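Local coordinates for regulatory protein BlaR1 (Bacillus licheniformis, PDB 1NRF) that probably senses beta-lactam antibiotics outside the cell through its penicillin-binding C-terminal domain, the part modelled here, and passes the signal across the membrane, at residues T64-S69 and W114-L119; S106-S111 and K184-L189; K45-Y50 and Q161-K166; L154-L159 and A212-G217; A73-I78 and F173-S178. All coordinates share one frame; numbering follows the deposited sequence.

Interaction 1: T64-S69 and W114-L119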
# COMPACT_ATOMS: atom_id res chain seq x y z
N THR A 64 -1.60 -2.50 3.09
CA THR A 64 -1.24 -1.38 2.21
C THR A 64 -1.59 -0.06 2.89
O THR A 64 -0.98 0.97 2.61
CB THR A 64 -1.97 -1.41 0.82
OG1 THR A 64 -3.38 -1.20 0.98
CG2 THR A 64 -1.71 -2.71 0.10
N TYR A 65 -2.56 -0.12 3.79
CA TYR A 65 -3.02 1.07 4.48
C TYR A 65 -2.05 1.61 5.55
O TYR A 65 -2.16 2.78 5.97
CB TYR A 65 -4.40 0.78 5.10
CG TYR A 65 -4.97 1.96 5.81
CD1 TYR A 65 -5.48 3.04 5.08
CD2 TYR A 65 -4.92 2.06 7.20
CE1 TYR A 65 -5.90 4.19 5.72
CE2 TYR A 65 -5.34 3.21 7.85
CZ TYR A 65 -5.83 4.27 7.10
OH TYR A 65 -6.22 5.43 7.72
N LYS A 66 -1.11 0.78 6.00
CA LYS A 66 -0.14 1.17 7.01
C LYS A 66 0.63 2.45 6.65
O LYS A 66 1.09 3.19 7.53
CB LYS A 66 0.85 0.03 7.25
CG LYS A 66 0.33 -1.13 8.09
CD LYS A 66 1.40 -2.21 8.16
CE LYS A 66 1.06 -3.32 9.14
NZ LYS A 66 -0.17 -4.03 8.78
N VAL A 67 0.78 2.72 5.36
CA VAL A 67 1.47 3.91 4.89
C VAL A 67 0.74 5.16 5.40
O VAL A 67 1.36 6.10 5.90
CB VAL A 67 1.52 3.95 3.33
CG1 VAL A 67 2.09 5.27 2.85
CG2 VAL A 67 2.36 2.79 2.80
N PHE A 68 -0.58 5.16 5.27
CA PHE A 68 -1.37 6.30 5.71
C PHE A 68 -1.60 6.26 7.21
O PHE A 68 -1.77 7.30 7.84
CB PHE A 68 -2.70 6.35 4.95
CG PHE A 68 -2.53 6.63 3.49
CD1 PHE A 68 -2.23 5.60 2.60
CD2 PHE A 68 -2.62 7.93 3.00
CE1 PHE A 68 -2.01 5.86 1.25
CE2 PHE A 68 -2.40 8.20 1.65
CZ PHE A 68 -2.10 7.16 0.77
N SER A 69 -1.60 5.06 7.78
CA SER A 69 -1.76 4.92 9.22
C SER A 69 -0.55 5.60 9.86
O SER A 69 -0.68 6.35 10.82
CB SER A 69 -1.79 3.44 9.61
OG SER A 69 -1.75 3.28 11.02
N TRP A 114 0.32 -5.35 15.06
CA TRP A 114 0.05 -4.80 16.38
C TRP A 114 0.62 -3.40 16.59
O TRP A 114 0.03 -2.60 17.31
CB TRP A 114 0.55 -5.74 17.50
CG TRP A 114 2.05 -5.95 17.62
CD1 TRP A 114 2.76 -7.05 17.23
CD2 TRP A 114 3.00 -5.07 18.25
NE1 TRP A 114 4.07 -6.92 17.58
CE2 TRP A 114 4.25 -5.71 18.21
CE3 TRP A 114 2.91 -3.80 18.84
CZ2 TRP A 114 5.41 -5.14 18.76
CZ3 TRP A 114 4.06 -3.23 19.39
CH2 TRP A 114 5.30 -3.90 19.34
N TYR A 115 1.73 -3.10 15.94
CA TYR A 115 2.37 -1.79 16.06
C TYR A 115 1.47 -0.65 15.59
O TYR A 115 1.29 0.34 16.30
CB TYR A 115 3.67 -1.77 15.26
CG TYR A 115 4.42 -0.45 15.33
CD1 TYR A 115 4.00 0.65 14.60
CD2 TYR A 115 5.54 -0.32 16.16
CE1 TYR A 115 4.68 1.86 14.69
CE2 TYR A 115 6.23 0.88 16.25
CZ TYR A 115 5.79 1.96 15.52
OH TYR A 115 6.48 3.15 15.61
N PHE A 116 0.91 -0.79 14.39
CA PHE A 116 0.04 0.24 13.84
C PHE A 116 -1.32 0.22 14.52
O PHE A 116 -1.97 1.26 14.66
CB PHE A 116 -0.09 0.07 12.32
CG PHE A 116 1.22 0.21 11.59
CD1 PHE A 116 2.09 -0.88 11.48
CD2 PHE A 116 1.64 1.45 11.12
CE1 PHE A 116 3.36 -0.73 10.91
CE2 PHE A 116 2.91 1.62 10.55
CZ PHE A 116 3.77 0.53 10.44
N GLN A 117 -1.75 -0.96 14.95
CA GLN A 117 -3.03 -1.10 15.64
C GLN A 117 -3.01 -0.31 16.95
O GLN A 117 -3.93 0.47 17.22
CB GLN A 117 -3.29 -2.58 15.94
CG GLN A 117 -4.44 -3.18 15.16
CD GLN A 117 -4.51 -4.69 15.29
OE1 GLN A 117 -5.53 -5.31 15.00
NE2 GLN A 117 -3.40 -5.29 15.71
N LYS A 118 -1.98 -0.51 17.75
CA LYS A 118 -1.88 0.21 19.01
C LYS A 118 -1.62 1.67 18.72
O LYS A 118 -1.74 2.53 19.59
CB LYS A 118 -0.77 -0.39 19.88
CG LYS A 118 -0.98 -1.89 20.21
CD LYS A 118 -0.34 -2.33 21.54
CE LYS A 118 1.19 -2.28 21.53
NZ LYS A 118 1.80 -2.79 22.81
N LEU A 119 -1.28 1.95 17.46
CA LEU A 119 -1.01 3.32 17.01
C LEU A 119 -2.35 3.96 16.65
O LEU A 119 -2.59 5.13 16.94
CB LEU A 119 -0.10 3.27 15.79
CG LEU A 119 1.06 4.27 15.64
CD1 LEU A 119 1.87 4.34 16.92
CD2 LEU A 119 1.94 3.84 14.47
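Lys66, the lysine of a probable SxxK motif with Ser63, and Ser69 meet Phe116 where the start of helix 66-76 runs past helix 113-123, in the helical part of a penicillin-binding, beta-lactamase-like fold. The first segment is still in a 3-10 turn at Thr64 and Tyr65 before it becomes regular helix, with Ser69 N bonded to Tyr65 O; the second is helical throughout. The backbones come closest at Ser69 and Phe116, whose CA atoms are 6.8 Å apart, and the contact is made mainly by side chains.

With CG anti to the carbonyl carbon (chi1 -76°), Lys66 runs out over one face of the Phe116 ring, the two side chains crossing at about a right angle. Its CG makes a CH-pi contact, 3.9 Å from the centroid of the Phe116 ring and 17° off the normal. Further out the chain drifts toward the rim, and Lys66 CE is 3.5 Å from Phe116 CD1. The other face of the ring is backed by its own neighbour, Tyr115 CD1, and Ala107 and Met108 of helix 104-110 also pack on the phenyl.

The aliphatic length of the lysine is laid on an aromatic surface, while the bend at chi4 turns the amine off it. Lys66 NZ is hydrogen-bonded to Ser63 OG, the serine probably acylated by the antibiotic; the lysine is unmodified in this model.

Ser69 approaches differently, at the ring edge. Its hydroxyl is engaged by Asp120 OD1, and toward Phe116 it makes a van der Waals contact, Ser69 OG lying 3.8 Å from Phe116 CB.

Interaction 2: S106-S111 and K184-L189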
# COMPACT_ATOMS: atom_id res chain seq x y z
N SER A 106 10.73 -0.97 11.26
CA SER A 106 10.71 -2.43 11.33
C SER A 106 9.27 -2.96 11.19
O SER A 106 9.05 -4.02 10.60
CB SER A 106 11.34 -2.92 12.64
OG SER A 106 10.55 -2.63 13.78
N ALA A 107 8.31 -2.21 11.70
CA ALA A 107 6.91 -2.61 11.64
C ALA A 107 6.40 -2.64 10.20
O ALA A 107 5.58 -3.49 9.84
CB ALA A 107 6.06 -1.67 12.49
N MET A 108 6.88 -1.69 9.39
CA MET A 108 6.50 -1.60 7.99
C MET A 108 7.04 -2.78 7.19
O MET A 108 6.28 -3.48 6.51
CB MET A 108 7.03 -0.31 7.36
CG MET A 108 6.11 0.88 7.50
SD MET A 108 4.58 0.80 6.51
CE MET A 108 4.09 2.52 6.63
N SER A 109 8.35 -2.98 7.26
CA SER A 109 9.00 -4.07 6.53
C SER A 109 8.36 -5.39 6.88
O SER A 109 8.13 -6.23 6.03
CB SER A 109 10.48 -4.16 6.87
OG SER A 109 11.09 -2.89 6.88
N SER A 110 8.06 -5.55 8.16
CA SER A 110 7.49 -6.78 8.65
C SER A 110 5.96 -6.79 8.74
O SER A 110 5.36 -7.83 9.02
CB SER A 110 8.11 -7.08 10.01
OG SER A 110 9.53 -7.15 9.88
N SER A 111 5.34 -5.65 8.46
CA SER A 111 3.89 -5.57 8.54
C SER A 111 3.46 -6.02 9.93
O SER A 111 2.47 -6.74 10.09
CB SER A 111 3.23 -6.47 7.49
OG SER A 111 3.44 -5.98 6.18
N LYS A 184 8.07 8.00 3.48
CA LYS A 184 8.72 7.64 2.22
C LYS A 184 9.87 6.68 2.48
O LYS A 184 10.01 5.69 1.77
CB LYS A 184 9.21 8.89 1.49
CG LYS A 184 8.18 9.45 0.52
CD LYS A 184 8.64 10.72 -0.19
CE LYS A 184 7.64 11.10 -1.29
NZ LYS A 184 7.97 12.36 -2.03
N ASP A 185 10.68 6.98 3.50
CA ASP A 185 11.81 6.12 3.84
C ASP A 185 11.36 4.77 4.37
O ASP A 185 12.00 3.75 4.12
CB ASP A 185 12.71 6.77 4.89
CG ASP A 185 13.29 8.09 4.42
OD1 ASP A 185 13.76 8.15 3.27
OD2 ASP A 185 13.28 9.05 5.22
N SER A 186 10.26 4.75 5.12
CA SER A 186 9.75 3.51 5.70
C SER A 186 9.40 2.46 4.64
O SER A 186 9.45 1.27 4.91
CB SER A 186 8.51 3.80 6.55
OG SER A 186 7.47 4.36 5.76
N ILE A 187 9.05 2.91 3.44
CA ILE A 187 8.68 1.99 2.37
C ILE A 187 9.65 1.89 1.19
O ILE A 187 9.41 1.15 0.25
CB ILE A 187 7.30 2.35 1.82
CG1 ILE A 187 7.35 3.77 1.24
CG2 ILE A 187 6.26 2.25 2.93
CD1 ILE A 187 6.14 4.14 0.45
N ARG A 188 10.75 2.65 1.24
CA ARG A 188 11.75 2.60 0.18
C ARG A 188 12.37 1.21 0.26
O ARG A 188 12.92 0.84 1.29
CB ARG A 188 12.82 3.67 0.42
CG ARG A 188 13.64 4.05 -0.80
CD ARG A 188 14.67 5.11 -0.45
NE ARG A 188 14.12 6.20 0.35
CZ ARG A 188 13.29 7.14 -0.09
NH1 ARG A 188 12.85 8.08 0.73
NH2 ARG A 188 12.90 7.14 -1.36
N LEU A 189 12.28 0.44 -0.82
CA LEU A 189 12.81 -0.93 -0.83
C LEU A 189 14.20 -1.18 -1.42
O LEU A 189 15.05 -1.78 -0.78
CB LEU A 189 11.83 -1.86 -1.53
CG LEU A 189 10.47 -1.96 -0.84
CD1 LEU A 189 9.49 -2.69 -1.75
CD2 LEU A 189 10.64 -2.68 0.50
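Met108 does most of the touching here, and the contact is apolar in character: no hydrogen bond joins 106-111 to 184-189. The methionine leaves helix 104-110 toward Ser186, near the end of helix 177-187, where the two CA atoms are 6.5 Å apart. Its CB lies 3.8 Å from Ser186 O, and Met108 CG is 3.9 Å from Ser186 CB. A bend at chi2 (-70°) folds the thioether along the serine, bringing Met108 CE to 3.9 Å from Ser186 OG. One atom earlier, Met108 SD meets the CG2 branch of Ile187 at 4.2 Å.

The polar bonds stay on each side. Ser186 OG turns back to Val183 O of its own helix, so the hydroxyl is satisfied although buried, and Arg188 NH1 pairs with Asp185 OD1 in a salt bridge within its own segment.

Met108 sits where four helices meet, also packing on Lys66 and Ala70 of helix 66-76 and on Phe116 of helix 113-123, while Ile187 leads into edge strand 188-192 of the sheet.

Interaction 3: K45-Y50 and Q161-K166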
# COMPACT_ATOMS: atom_id res chain seq x y z
N LYS A 45 1.23 11.42 -18.28
CA LYS A 45 -0.12 11.48 -17.71
C LYS A 45 -0.91 10.31 -18.30
O LYS A 45 -2.06 10.47 -18.70
CB LYS A 45 -0.81 12.80 -18.07
CG LYS A 45 -0.03 14.05 -17.71
CD LYS A 45 -0.85 15.30 -17.97
CE LYS A 45 0.00 16.56 -17.94
NZ LYS A 45 0.66 16.84 -16.62
N LYS A 46 -0.28 9.15 -18.37
CA LYS A 46 -0.92 7.97 -18.93
C LYS A 46 -1.04 6.80 -17.97
O LYS A 46 -0.12 6.47 -17.22
CB LYS A 46 -0.16 7.50 -20.17
CG LYS A 46 -0.77 6.26 -20.82
CD LYS A 46 0.26 5.46 -21.60
CE LYS A 46 1.02 6.33 -22.59
NZ LYS A 46 0.11 6.98 -23.57
N TYR A 47 -2.21 6.17 -18.01
CA TYR A 47 -2.46 5.00 -17.19
C TYR A 47 -2.36 3.79 -18.10
O TYR A 47 -2.87 3.80 -19.23
CB TYR A 47 -3.87 4.99 -16.61
CG TYR A 47 -4.17 6.03 -15.56
CD1 TYR A 47 -4.83 7.21 -15.90
CD2 TYR A 47 -3.88 5.79 -14.22
CE1 TYR A 47 -5.20 8.13 -14.94
CE2 TYR A 47 -4.25 6.71 -13.23
CZ TYR A 47 -4.91 7.87 -13.61
OH TYR A 47 -5.34 8.76 -12.66
N THR A 48 -1.68 2.76 -17.62
CA THR A 48 -1.59 1.51 -18.36
C THR A 48 -2.21 0.52 -17.41
O THR A 48 -1.71 0.32 -16.30
CB THR A 48 -0.14 1.11 -18.64
OG1 THR A 48 0.51 2.14 -19.38
CG2 THR A 48 -0.12 -0.18 -19.46
N ILE A 49 -3.33 -0.08 -17.80
CA ILE A 49 -3.96 -1.03 -16.91
C ILE A 49 -4.45 -2.32 -17.52
O ILE A 49 -4.97 -2.36 -18.63
CB ILE A 49 -5.15 -0.39 -16.14
CG1 ILE A 49 -6.12 0.26 -17.11
CG2 ILE A 49 -4.62 0.61 -15.13
CD1 ILE A 49 -7.26 0.98 -16.39
N TYR A 50 -4.27 -3.38 -16.74
CA TYR A 50 -4.69 -4.71 -17.12
C TYR A 50 -5.89 -5.07 -16.24
O TYR A 50 -5.85 -4.89 -15.01
CB TYR A 50 -3.55 -5.72 -16.90
CG TYR A 50 -4.02 -7.15 -16.86
CD1 TYR A 50 -3.87 -7.92 -15.71
CD2 TYR A 50 -4.69 -7.72 -17.95
CE1 TYR A 50 -4.38 -9.20 -15.63
CE2 TYR A 50 -5.20 -9.01 -17.88
CZ TYR A 50 -5.05 -9.74 -16.72
OH TYR A 50 -5.58 -11.01 -16.63
N GLN A 161 -5.84 3.55 -5.26
CA GLN A 161 -4.56 3.45 -4.57
C GLN A 161 -3.51 4.30 -5.29
O GLN A 161 -2.83 5.12 -4.66
CB GLN A 161 -4.09 1.98 -4.53
CG GLN A 161 -4.90 1.04 -3.64
CD GLN A 161 -4.38 0.97 -2.21
OE1 GLN A 161 -4.56 -0.03 -1.52
NE2 GLN A 161 -3.73 2.04 -1.75
N VAL A 162 -3.37 4.11 -6.60
CA VAL A 162 -2.41 4.87 -7.41
C VAL A 162 -2.64 6.37 -7.31
O VAL A 162 -1.70 7.13 -7.06
CB VAL A 162 -2.46 4.45 -8.93
CG1 VAL A 162 -1.74 5.49 -9.79
CG2 VAL A 162 -1.81 3.07 -9.13
N ASN A 163 -3.88 6.81 -7.47
CA ASN A 163 -4.17 8.24 -7.41
C ASN A 163 -3.84 8.86 -6.06
O ASN A 163 -3.29 9.96 -6.02
CB ASN A 163 -5.63 8.53 -7.79
CG ASN A 163 -5.94 8.20 -9.25
OD1 ASN A 163 -5.08 8.27 -10.11
ND2 ASN A 163 -7.19 7.84 -9.52
N ILE A 164 -4.17 8.17 -4.97
CA ILE A 164 -3.89 8.74 -3.65
C ILE A 164 -2.40 8.60 -3.30
O ILE A 164 -1.85 9.44 -2.58
CB ILE A 164 -4.82 8.12 -2.54
CG1 ILE A 164 -4.88 9.07 -1.34
CG2 ILE A 164 -4.34 6.72 -2.12
CD1 ILE A 164 -5.90 8.66 -0.27
N LEU A 165 -1.74 7.57 -3.82
CA LEU A 165 -0.31 7.40 -3.58
C LEU A 165 0.43 8.60 -4.20
O LEU A 165 1.43 9.05 -3.64
CB LEU A 165 0.21 6.11 -4.20
CG LEU A 165 0.35 4.87 -3.30
CD1 LEU A 165 0.63 3.64 -4.15
CD2 LEU A 165 1.47 5.09 -2.30
N LYS A 166 -0.07 9.11 -5.32
CA LYS A 166 0.54 10.27 -5.99
C LYS A 166 0.30 11.53 -5.16
O LYS A 166 1.19 12.38 -5.01
CB LYS A 166 -0.03 10.47 -7.40
CG LYS A 166 0.56 11.69 -8.12
CD LYS A 166 -0.04 11.91 -9.48
CE LYS A 166 0.39 13.24 -10.10
NZ LYS A 166 1.83 13.30 -10.49
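Tyr47 spans the gap from strand 46-50 to Val162 and Asn163 on helix 158-170, a helix packed against the antiparallel part of the sheet in this penicillin-binding-protein fold. The backbones stay well apart, with 9.8 Å between the CA atoms of Tyr47 and Val162, so the long aromatic side chain has to bridge them.

Its conformation suits the task. The CB points toward the helix, and a chi1 of -69°, which sets CG beside the backbone N, carries the ring across toward the helix and brings its far edge there. Val162 CG1 lies near the ring plane at that edge, 4.4 Å from Tyr47 CE2, a loose apolar contact. The valine also packs on Val38 and Phe40 of strand 33-41 and on Phe227 and Ala229 of strand 225-234.

Asn163 leaves the helix to one flank and then swings its amide group round to the phenol. The two side chains cross at about a right angle, with ring and amide planes 76° apart.

Tyr47 OH is hydrogen-bonded to Leu14 N, near the start of the modelled chain, and the ring is met edge-to-face by Phe13. The phenol therefore lies between the first modelled residues and the helix; as modelled, Tyr47 OH and Asn163 OD1 are 2.6 Å apart.

Interaction 4: L154-L159 and A212-G217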
# COMPACT_ATOMS: atom_id res chain seq x y z
N LEU A 154 -13.48 -0.69 5.37
CA LEU A 154 -12.78 0.27 4.53
C LEU A 154 -12.29 -0.43 3.27
O LEU A 154 -11.62 -1.46 3.36
CB LEU A 154 -11.58 0.86 5.27
CG LEU A 154 -10.77 1.89 4.49
CD1 LEU A 154 -11.67 3.07 4.11
CD2 LEU A 154 -9.58 2.36 5.32
N GLN A 155 -12.61 0.12 2.11
CA GLN A 155 -12.17 -0.46 0.84
C GLN A 155 -11.72 0.62 -0.13
O GLN A 155 -12.26 1.73 -0.14
CB GLN A 155 -13.29 -1.27 0.20
CG GLN A 155 -13.77 -2.41 1.04
CD GLN A 155 -14.71 -3.31 0.29
OE1 GLN A 155 -15.15 -4.34 0.81
NE2 GLN A 155 -15.03 -2.94 -0.95
N ILE A 156 -10.74 0.27 -0.96
CA ILE A 156 -10.17 1.18 -1.95
C ILE A 156 -9.81 0.35 -3.18
O ILE A 156 -9.49 -0.82 -3.06
CB ILE A 156 -8.89 1.87 -1.39
CG1 ILE A 156 -8.39 2.97 -2.35
CG2 ILE A 156 -7.79 0.82 -1.17
CD1 ILE A 156 -7.29 3.88 -1.74
N SER A 157 -9.88 0.96 -4.36
CA SER A 157 -9.57 0.23 -5.59
C SER A 157 -8.12 0.38 -5.98
O SER A 157 -7.45 1.31 -5.54
CB SER A 157 -10.44 0.73 -6.74
OG SER A 157 -10.02 2.03 -7.15
N PRO A 158 -7.61 -0.54 -6.81
CA PRO A 158 -6.21 -0.47 -7.27
C PRO A 158 -5.95 0.90 -7.92
O PRO A 158 -4.88 1.49 -7.76
CB PRO A 158 -6.12 -1.61 -8.27
CG PRO A 158 -7.04 -2.64 -7.66
CD PRO A 158 -8.23 -1.83 -7.20
N LEU A 159 -6.94 1.40 -8.65
CA LEU A 159 -6.86 2.69 -9.34
C LEU A 159 -6.84 3.82 -8.31
O LEU A 159 -6.06 4.78 -8.43
CB LEU A 159 -8.05 2.86 -10.28
CG LEU A 159 -8.11 4.17 -11.07
CD1 LEU A 159 -6.86 4.30 -11.92
CD2 LEU A 159 -9.36 4.18 -11.93
N ALA A 212 -6.18 -12.98 -0.90
CA ALA A 212 -6.07 -11.76 -1.69
C ALA A 212 -4.74 -11.10 -1.39
O ALA A 212 -4.25 -11.17 -0.26
CB ALA A 212 -7.20 -10.81 -1.36
N GLY A 213 -4.14 -10.47 -2.39
CA GLY A 213 -2.86 -9.82 -2.20
C GLY A 213 -2.75 -8.45 -2.85
O GLY A 213 -3.29 -8.21 -3.93
N TRP A 214 -2.03 -7.56 -2.18
CA TRP A 214 -1.81 -6.20 -2.65
C TRP A 214 -0.33 -5.85 -2.71
O TRP A 214 0.47 -6.29 -1.89
CB TRP A 214 -2.40 -5.16 -1.69
CG TRP A 214 -3.84 -4.80 -1.77
CD1 TRP A 214 -4.79 -5.07 -0.83
CD2 TRP A 214 -4.45 -3.89 -2.70
NE1 TRP A 214 -5.94 -4.38 -1.10
CE2 TRP A 214 -5.77 -3.64 -2.24
CE3 TRP A 214 -4.01 -3.25 -3.87
CZ2 TRP A 214 -6.66 -2.78 -2.91
CZ3 TRP A 214 -4.90 -2.40 -4.54
CH2 TRP A 214 -6.20 -2.17 -4.05
N PHE A 215 0.02 -5.03 -3.69
CA PHE A 215 1.37 -4.51 -3.80
C PHE A 215 1.26 -3.19 -4.55
O PHE A 215 1.02 -3.16 -5.76
CB PHE A 215 2.34 -5.45 -4.51
CG PHE A 215 3.76 -4.97 -4.44
CD1 PHE A 215 4.35 -4.70 -3.21
CD2 PHE A 215 4.46 -4.66 -5.60
CE1 PHE A 215 5.61 -4.12 -3.13
CE2 PHE A 215 5.73 -4.09 -5.54
CZ PHE A 215 6.31 -3.81 -4.30
N ILE A 216 1.39 -2.11 -3.79
CA ILE A 216 1.29 -0.77 -4.33
C ILE A 216 2.60 -0.05 -4.06
O ILE A 216 3.39 -0.48 -3.24
CB ILE A 216 0.13 0.02 -3.66
CG1 ILE A 216 0.48 0.36 -2.21
CG2 ILE A 216 -1.14 -0.81 -3.71
CD1 ILE A 216 -0.60 1.17 -1.49
N GLY A 217 2.81 1.06 -4.77
CA GLY A 217 4.03 1.82 -4.57
C GLY A 217 4.38 2.61 -5.82
O GLY A 217 3.54 2.87 -6.67
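The indole of Trp214 meets segment 154-159 edge-on: Ile156 O, the Ser157 carbonyl carbon and Pro158 CA all lie in its plane, along the rim of the six-membered ring. His231, on the adjoining strand 225-234, meets the same indole edge-to-face. The setting is the core of the penicillin-binding-protein fold, where the stretch entering helix 158-170 passes strand 211-220.

Turned by a first torsion of -83°, the indole stretches out from the strand until its benzene end abuts the chain just before the helix. Trp214 CZ2 is 3.4 Å from Ile156 O, and Trp214 CH2 is 3.5 Å from Pro158 N. The pyrrolidine crosses the indole at about a right angle, and Pro158 CG touches Trp214 CH2 at 3.7 Å.

Ser157 faces the other way and serves as N-cap of helix 158-170, its OG bonded to Glu160 N. The buried indole nitrogen is satisfied too: Trp214 NE1 bonds to Ala60 O, close in sequence to the probable acylation site Ser63. At the Ile156 end of the rim, Ile156 CG2 and Trp214 CZ2 are 4.2 Å apart.

Interaction 5: A73-I78 and F173-S178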
# COMPACT_ATOMS: atom_id res chain seq x y z
N ALA A 73 -0.21 9.03 12.34
CA ALA A 73 0.49 8.89 13.61
C ALA A 73 1.57 9.96 13.79
O ALA A 73 1.72 10.54 14.88
CB ALA A 73 1.11 7.51 13.72
N LEU A 74 2.33 10.22 12.73
CA LEU A 74 3.38 11.23 12.77
C LEU A 74 2.77 12.63 12.90
O LEU A 74 3.18 13.43 13.75
CB LEU A 74 4.23 11.15 11.50
CG LEU A 74 5.09 9.90 11.35
CD1 LEU A 74 5.70 9.85 9.95
CD2 LEU A 74 6.18 9.91 12.44
N GLU A 75 1.78 12.91 12.06
CA GLU A 75 1.10 14.20 12.06
C GLU A 75 0.46 14.55 13.39
O GLU A 75 0.28 15.73 13.70
CB GLU A 75 0.03 14.21 10.97
CG GLU A 75 0.55 14.59 9.59
CD GLU A 75 0.92 16.06 9.53
OE1 GLU A 75 0.07 16.89 9.90
OE2 GLU A 75 2.05 16.37 9.10
N SER A 76 0.12 13.53 14.18
CA SER A 76 -0.51 13.71 15.48
C SER A 76 0.51 13.84 16.62
O SER A 76 0.16 14.24 17.73
CB SER A 76 -1.44 12.53 15.79
OG SER A 76 -2.64 12.63 15.07
N GLY A 77 1.76 13.51 16.33
CA GLY A 77 2.78 13.58 17.35
C GLY A 77 2.85 12.29 18.15
O GLY A 77 3.61 12.19 19.11
N ILE A 78 2.05 11.30 17.75
CA ILE A 78 2.04 10.01 18.44
C ILE A 78 3.41 9.35 18.37
O ILE A 78 3.78 8.58 19.26
CB ILE A 78 0.98 9.05 17.83
CG1 ILE A 78 -0.41 9.67 17.93
CG2 ILE A 78 1.00 7.71 18.55
CD1 ILE A 78 -0.80 10.11 19.33
N PHE A 173 -1.88 16.81 -0.04
CA PHE A 173 -2.63 16.79 1.21
C PHE A 173 -2.02 17.77 2.20
O PHE A 173 -2.51 17.94 3.32
CB PHE A 173 -2.63 15.38 1.80
CG PHE A 173 -3.50 14.42 1.05
CD1 PHE A 173 -3.17 13.07 0.98
CD2 PHE A 173 -4.67 14.85 0.44
CE1 PHE A 173 -4.00 12.17 0.31
CE2 PHE A 173 -5.51 13.96 -0.23
CZ PHE A 173 -5.17 12.62 -0.29
N ASP A 174 -0.93 18.41 1.78
CA ASP A 174 -0.23 19.40 2.58
C ASP A 174 0.03 19.02 4.04
O ASP A 174 -0.49 19.65 4.96
CB ASP A 174 -0.99 20.72 2.52
CG ASP A 174 -0.25 21.86 3.18
OD1 ASP A 174 0.99 21.91 3.06
OD2 ASP A 174 -0.91 22.70 3.82
N PHE A 175 0.83 17.98 4.24
CA PHE A 175 1.20 17.53 5.57
C PHE A 175 2.61 18.05 5.81
O PHE A 175 3.27 18.47 4.86
CB PHE A 175 1.19 16.00 5.66
CG PHE A 175 -0.19 15.39 5.69
CD1 PHE A 175 -1.11 15.78 6.66
CD2 PHE A 175 -0.57 14.44 4.74
CE1 PHE A 175 -2.39 15.23 6.69
CE2 PHE A 175 -1.84 13.88 4.76
CZ PHE A 175 -2.76 14.28 5.75
N LYS A 176 3.07 18.03 7.05
CA LYS A 176 4.42 18.51 7.32
C LYS A 176 5.39 17.76 6.40
O LYS A 176 5.39 16.52 6.34
CB LYS A 176 4.79 18.31 8.80
CG LYS A 176 4.00 19.22 9.75
CD LYS A 176 4.36 18.99 11.22
CE LYS A 176 3.85 17.63 11.74
NZ LYS A 176 4.32 17.30 13.13
N GLN A 177 6.19 18.52 5.65
CA GLN A 177 7.15 17.96 4.71
C GLN A 177 7.98 16.84 5.35
O GLN A 177 8.29 15.83 4.71
CB GLN A 177 8.06 19.08 4.21
CG GLN A 177 9.30 18.62 3.49
CD GLN A 177 10.43 19.64 3.57
OE1 GLN A 177 10.35 20.72 2.97
NE2 GLN A 177 11.47 19.31 4.33
N SER A 178 8.31 17.03 6.62
CA SER A 178 9.10 16.06 7.38
C SER A 178 8.47 14.68 7.52
O SER A 178 9.16 13.66 7.41
CB SER A 178 9.39 16.62 8.77
OG SER A 178 10.06 15.68 9.58
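Glu75 reaches from the last turn of helix 66-76 to Phe175 and Lys176, at the start of helix 177-187. From CB the chain heads for the phenyl ring: Glu75 CG is 3.6 Å from Phe175 CD1. A bend at chi2 (-70°) sets the carboxylate beside the same corner, and Glu75 CD comes to 3.5 Å from Phe175 CD1, carboxylate and ring planes being 44° apart. OE1 stays next to that ring carbon. OE2 goes on to the backbone and accepts a hydrogen bond from Lys176 N at 2.8 Å, on the syn side but tilted out of the carboxylate plane.

Lys176 runs back past the glutamate in the opposite direction, its CB and CE each about 3.4 Å from Glu75 OE2. Lys176 NZ ends 4.7 Å from Glu75 OE2, too far for direct contact.

Lys176 is the N-cap residue of helix 177-187, and Glu75 OE2 also takes a hydrogen bond from Asn179 ND2 in its first turn. Two N-H donors therefore grip one oxygen. A negative carboxylate at this helix start would be expected to suit the helix dipole, and the nearby ammonium would probably favour the negative charge of Glu75.

All five contacts lie within the extracellular sensor domain, of the penicillin-binding-protein family. Interactions 1, 2 and 5 tie its helices together: 1 and 5 share helix 66-76, 2 and 5 share helix 177-187, and the centres of 1 and 2 are about 11 Å apart, touching through Met108 and Ala107. Interactions 3 and 4, about 12 Å apart, share helix 158-170 and join it to the sheet, which interaction 2 also reaches at its edge strand. Along the chain, interaction 1 is nested within the loop closed by 3 and closes before 4 opens; all other pairs alternate. Interactions 1, 2 and 4 lie close to the probable acylation site, whereas 3 and 5 lie away from it.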